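Local structure of uncharacterized protein (Pseudomonas aeruginosa, 4O5P) at residues 5-17 against 365-377. The protein is probably a phospholipase effector of the type VI secretion system, acting on membrane lipids through a hydrolase domain of the alpha/beta hydrolase clan. Sequence-based numbering, arbitrary orientation.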
loop_
_atom_site.group_PDB
_atom_site.type_symbol
_atom_site.label_atom_id
_atom_site.label_comp_id
_atom_site.label_asym_id
_atom_site.label_seq_id
_atom_site.Cartn_x
_atom_site.Cartn_y
_atom_site.Cartn_z
ATOM N N ASN A 5 8.510 15.248 17.365
ATOM C CA ASN A 5 7.142 15.322 17.886
ATOM C C ASN A 5 6.336 14.032 17.661
ATOM O O ASN A 5 6.826 13.086 17.026
ATOM C CB ASN A 5 6.414 16.534 17.289
ATOM C CG ASN A 5 5.710 16.214 15.990
ATOM O OD1 ASN A 5 6.148 15.352 15.222
ATOM N ND2 ASN A 5 4.620 16.925 15.725
ATOM N N PHE A 6 5.101 13.988 18.158
ATOM C CA PHE A 6 4.316 12.773 18.009
ATOM C C PHE A 6 2.820 13.005 18.055
ATOM O O PHE A 6 2.360 14.120 18.317
ATOM C CB PHE A 6 4.734 11.716 19.052
ATOM C CG PHE A 6 4.075 11.877 20.398
ATOM C CD1 PHE A 6 4.263 13.037 21.151
ATOM C CD2 PHE A 6 3.296 10.854 20.929
ATOM C CE1 PHE A 6 3.667 13.179 22.399
ATOM C CE2 PHE A 6 2.696 10.987 22.179
ATOM C CZ PHE A 6 2.884 12.154 22.919
ATOM N N GLY A 7 2.069 11.940 17.789
ATOM C CA GLY A 7 0.622 11.962 17.926
ATOM C C GLY A 7 -0.071 12.127 16.589
ATOM O O GLY A 7 0.573 12.125 15.547
ATOM N N PHE A 8 -1.386 12.301 16.625
ATOM C CA PHE A 8 -2.158 12.484 15.408
ATOM C C PHE A 8 -2.604 13.935 15.233
ATOM O O PHE A 8 -3.084 14.560 16.190
ATOM C CB PHE A 8 -3.360 11.565 15.435
ATOM C CG PHE A 8 -4.313 11.777 14.296
ATOM C CD1 PHE A 8 -4.052 11.249 13.054
ATOM C CD2 PHE A 8 -5.482 12.508 14.478
ATOM C CE1 PHE A 8 -4.951 11.436 11.999
ATOM C CE2 PHE A 8 -6.366 12.708 13.433
ATOM C CZ PHE A 8 -6.097 12.170 12.197
ATOM N N HIS A 9 -2.423 14.482 14.026
ATOM C CA HIS A 9 -2.834 15.866 13.750
ATOM C C HIS A 9 -3.421 16.008 12.355
ATOM O O HIS A 9 -3.267 15.112 11.514
ATOM C CB HIS A 9 -1.648 16.825 13.877
ATOM C CG HIS A 9 -0.925 16.719 15.179
ATOM N ND1 HIS A 9 -1.277 17.456 16.287
ATOM C CD2 HIS A 9 0.126 15.955 15.553
ATOM C CE1 HIS A 9 -0.472 17.151 17.289
ATOM N NE2 HIS A 9 0.393 16.246 16.868
ATOM N N ILE A 10 -4.111 17.124 12.123
ATOM C CA ILE A 10 -4.486 17.525 10.775
ATOM C C ILE A 10 -3.179 17.914 10.093
ATOM O O ILE A 10 -2.243 18.359 10.778
ATOM C CB ILE A 10 -5.436 18.751 10.804
ATOM C CG1 ILE A 10 -6.745 18.393 11.488
ATOM C CG2 ILE A 10 -5.784 19.231 9.398
ATOM C CD1 ILE A 10 -7.465 17.220 10.809
ATOM N N ALA A 11 -3.101 17.750 8.772
ATOM C CA ALA A 11 -1.983 18.279 7.992
ATOM C C ALA A 11 -1.648 19.709 8.414
ATOM O O ALA A 11 -2.546 20.486 8.721
ATOM C CB ALA A 11 -2.319 18.261 6.522
ATOM N N PRO A 12 -0.350 20.051 8.441
ATOM C CA PRO A 12 0.005 21.444 8.713
ATOM C C PRO A 12 -0.365 22.312 7.520
ATOM O O PRO A 12 -0.571 21.787 6.423
ATOM C CB PRO A 12 1.529 21.395 8.884
ATOM C CG PRO A 12 1.965 20.181 8.111
ATOM C CD PRO A 12 0.832 19.187 8.281
ATOM N N THR A 13 -0.465 23.619 7.738
ATOM C CA THR A 13 -0.752 24.559 6.657
ATOM C C THR A 13 0.425 24.491 5.698
ATOM O O THR A 13 1.536 24.160 6.113
ATOM C CB THR A 13 -0.903 25.984 7.216
ATOM O OG1 THR A 13 -1.345 26.864 6.180
ATOM C CG2 THR A 13 0.429 26.484 7.783
ATOM N N HIS A 14 0.197 24.747 4.415
ATOM C CA HIS A 14 1.302 24.678 3.465
ATOM C C HIS A 14 1.870 26.069 3.255
ATOM O O HIS A 14 1.138 26.959 2.825
ATOM C CB HIS A 14 0.864 24.124 2.119
ATOM C CG HIS A 14 1.953 24.145 1.095
ATOM N ND1 HIS A 14 2.986 23.232 1.092
ATOM C CD2 HIS A 14 2.199 24.995 0.069
ATOM C CE1 HIS A 14 3.813 23.509 0.098
ATOM N NE2 HIS A 14 3.357 24.574 -0.540
ATOM N N PRO A 15 3.172 26.255 3.542
ATOM C CA PRO A 15 3.742 27.605 3.532
ATOM C C PRO A 15 3.796 28.158 2.123
ATOM O O PRO A 15 4.161 27.422 1.198
ATOM C CB PRO A 15 5.157 27.394 4.063
ATOM C CG PRO A 15 5.478 25.989 3.726
ATOM C CD PRO A 15 4.183 25.234 3.871
ATOM N N VAL A 16 3.430 29.433 1.980
ATOM C CA VAL A 16 3.408 30.131 0.690
ATOM C C VAL A 16 4.575 29.759 -0.235
ATOM O O VAL A 16 4.366 29.187 -1.317
ATOM C CB VAL A 16 3.345 31.658 0.910
ATOM N N ALA A 17 5.795 30.049 0.209
ATOM C CA ALA A 17 6.991 29.774 -0.596
ATOM C C ALA A 17 7.363 28.286 -0.749
ATOM O O ALA A 17 8.312 27.949 -1.461
ATOM C CB ALA A 17 8.179 30.563 -0.054
ATOM N N CYS A 365 -2.483 4.646 21.182
ATOM C CA CYS A 365 -1.771 5.911 21.068
ATOM C C CYS A 365 -0.582 5.769 20.123
ATOM O O CYS A 365 -0.411 4.749 19.455
ATOM C CB CYS A 365 -1.261 6.359 22.445
ATOM S SG CYS A 365 -0.052 5.193 23.175
ATOM N N TYR A 366 0.254 6.790 20.094
ATOM C CA TYR A 366 1.363 6.827 19.152
ATOM C C TYR A 366 2.675 6.738 19.893
ATOM O O TYR A 366 2.913 7.456 20.867
ATOM C CB TYR A 366 1.301 8.103 18.303
ATOM C CG TYR A 366 0.054 8.167 17.457
ATOM C CD1 TYR A 366 -1.132 8.659 17.976
ATOM C CD2 TYR A 366 0.058 7.691 16.141
ATOM C CE1 TYR A 366 -2.293 8.703 17.202
ATOM C CE2 TYR A 366 -1.082 7.736 15.358
ATOM C CZ TYR A 366 -2.252 8.240 15.889
ATOM O OH TYR A 366 -3.380 8.271 15.102
ATOM N N ARG A 367 3.517 5.837 19.421
ATOM C CA ARG A 367 4.891 5.691 19.895
ATOM C C ARG A 367 5.731 6.972 19.767
ATOM O O ARG A 367 5.576 7.714 18.798
ATOM C CB ARG A 367 5.531 4.582 19.065
ATOM C CG ARG A 367 6.835 4.128 19.592
ATOM C CD ARG A 367 7.953 4.711 18.755
ATOM N NE ARG A 367 8.845 3.664 18.342
ATOM C CZ ARG A 367 10.113 3.850 18.024
ATOM N NH1 ARG A 367 10.654 5.065 18.073
ATOM N NH2 ARG A 367 10.824 2.809 17.662
ATOM N N LYS A 368 6.639 7.213 20.720
ATOM C CA LYS A 368 7.517 8.392 20.674
ATOM C C LYS A 368 8.145 8.583 19.287
ATOM O O LYS A 368 8.418 7.614 18.584
ATOM C CB LYS A 368 8.639 8.294 21.733
ATOM C CG LYS A 368 9.574 7.089 21.572
ATOM C CD LYS A 368 10.670 7.081 22.646
ATOM C CE LYS A 368 11.564 5.854 22.522
ATOM N NZ LYS A 368 12.582 5.753 23.611
ATOM N N TRP A 369 8.338 9.832 18.880
ATOM C CA TRP A 369 9.040 10.137 17.631
ATOM C C TRP A 369 8.295 9.668 16.383
ATOM O O TRP A 369 8.896 9.609 15.306
ATOM C CB TRP A 369 10.449 9.521 17.607
ATOM C CG TRP A 369 11.258 9.722 18.860
ATOM C CD1 TRP A 369 11.145 10.743 19.763
ATOM C CD2 TRP A 369 12.294 8.864 19.352
ATOM N NE1 TRP A 369 12.066 10.576 20.779
ATOM C CE2 TRP A 369 12.783 9.432 20.546
ATOM C CE3 TRP A 369 12.862 7.665 18.891
ATOM C CZ2 TRP A 369 13.808 8.837 21.295
ATOM C CZ3 TRP A 369 13.877 7.086 19.633
ATOM C CH2 TRP A 369 14.339 7.672 20.820
ATOM N N THR A 370 7.009 9.334 16.519
ATOM C CA THR A 370 6.191 8.977 15.353
ATOM C C THR A 370 4.929 9.843 15.295
ATOM O O THR A 370 4.311 10.109 16.328
ATOM C CB THR A 370 5.836 7.474 15.336
ATOM O OG1 THR A 370 4.923 7.165 16.400
ATOM C CG2 THR A 370 7.102 6.637 15.512
ATOM N N VAL A 371 4.547 10.283 14.100
ATOM C CA VAL A 371 3.455 11.253 13.967
ATOM C C VAL A 371 2.611 10.887 12.751
ATOM O O VAL A 371 3.130 10.334 11.788
ATOM C CB VAL A 371 4.022 12.713 13.910
ATOM C CG1 VAL A 371 4.984 12.881 12.743
ATOM C CG2 VAL A 371 2.920 13.750 13.855
ATOM N N GLU A 372 1.307 11.139 12.827
ATOM C CA GLU A 372 0.350 10.752 11.780
ATOM C C GLU A 372 -0.469 11.995 11.399
ATOM O O GLU A 372 -1.108 12.614 12.257
ATOM C CB GLU A 372 -0.544 9.600 12.296
ATOM C CG GLU A 372 -1.596 9.024 11.314
ATOM C CD GLU A 372 -2.040 7.620 11.711
ATOM O OE1 GLU A 372 -2.922 7.467 12.590
ATOM O OE2 GLU A 372 -1.510 6.640 11.155
ATOM N N TYR A 373 -0.424 12.384 10.126
ATOM C CA TYR A 373 -1.117 13.586 9.663
ATOM C C TYR A 373 -2.270 13.238 8.737
ATOM O O TYR A 373 -2.107 12.429 7.812
ATOM C CB TYR A 373 -0.154 14.504 8.919
ATOM C CG TYR A 373 0.806 15.246 9.809
ATOM C CD1 TYR A 373 0.385 16.343 10.559
ATOM C CD2 TYR A 373 2.141 14.862 9.888
ATOM C CE1 TYR A 373 1.282 17.043 11.379
ATOM C CE2 TYR A 373 3.028 15.547 10.688
ATOM C CZ TYR A 373 2.594 16.626 11.436
ATOM O OH TYR A 373 3.495 17.298 12.228
ATOM N N ALA A 374 -3.429 13.852 8.985
ATOM C CA ALA A 374 -4.602 13.678 8.123
ATOM C C ALA A 374 -4.520 14.636 6.932
ATOM O O ALA A 374 -4.298 15.836 7.124
ATOM C CB ALA A 374 -5.872 13.929 8.897
ATOM N N TYR A 375 -4.709 14.094 5.724
ATOM C CA TYR A 375 -4.623 14.826 4.446
ATOM C C TYR A 375 -5.895 14.645 3.594
ATOM O O TYR A 375 -6.550 13.606 3.647
ATOM C CB TYR A 375 -3.399 14.362 3.622
ATOM C CG TYR A 375 -2.153 15.188 3.874
ATOM C CD1 TYR A 375 -1.397 15.015 5.031
ATOM C CD2 TYR A 375 -1.740 16.153 2.964
ATOM C CE1 TYR A 375 -0.251 15.790 5.273
ATOM C CE2 TYR A 375 -0.621 16.934 3.205
ATOM C CZ TYR A 375 0.116 16.744 4.355
ATOM O OH TYR A 375 1.233 17.520 4.577
ATOM N N PRO A 376 -6.232 15.657 2.778
ATOM C CA PRO A 376 -7.428 15.587 1.936
ATOM C C PRO A 376 -7.153 14.763 0.696
ATOM O O PRO A 376 -5.984 14.615 0.318
ATOM C CB PRO A 376 -7.648 17.055 1.544
ATOM C CG PRO A 376 -6.274 17.593 1.467
ATOM C CD PRO A 376 -5.528 16.939 2.620
ATOM N N GLY A 377 -8.209 14.244 0.072
ATOM C CA GLY A 377 -8.084 13.449 -1.137
ATOM C C GLY A 377 -8.199 11.961 -0.897
ATOM O O GLY A 377 -8.313 11.497 0.236
HETATM O O HOH W 1 5.863 16.851 12.244
HETATM O O HOH W 2 1.441 20.544 4.538
#
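His9 O accepts the N-H of Ala374 (N to O 2.8 Å) and a CA-H contact from Tyr373. Strands 7-10 and 370-375 run parallel, and their backbone bonds continue from Gly7 N to Thr370 O through to Ala11 N and Ala374 O (2.8 Å). On the face carrying Phe8, Ile10, Glu372 and Ala374, Phe8 lies alongside Tyr366, whose ring face covers Gly7 C and Phe8 N. Phe8 CB is 3.3 Å from Tyr366 OH. Tyr366 OH donates to Glu372 OE1 (2.7 Å) on the anti side of the carboxylate but 32° out of its plane. Ser348 also bonds OE1, while His333 and the backbone N of Ile349 bond OE2. A chi1 of 174° turns the Phe8 ring along the strand and brings Phe8 CZ to 3.7 Å from Ala374 CB. Leu469 and Val472 of helix 469-487 touch Phe8 as well. At the far end, Ala11 CB sits over the Tyr375 ring, 3.6 Å from its centroid. A water joins Pro12 O to Tyr375 OH, which also bonds His409. Pro12 CD makes an off-centre CH-pi contact with the Tyr373 ring. Strand 7-10 thus adds an edge strand to the sheet of the alpha/beta hydrolase-type domain. Backbone bonds fix the register, and the buried carboxylate holds the Tyr366 hydroxyl, and so its ring, against Gly7 and Phe8.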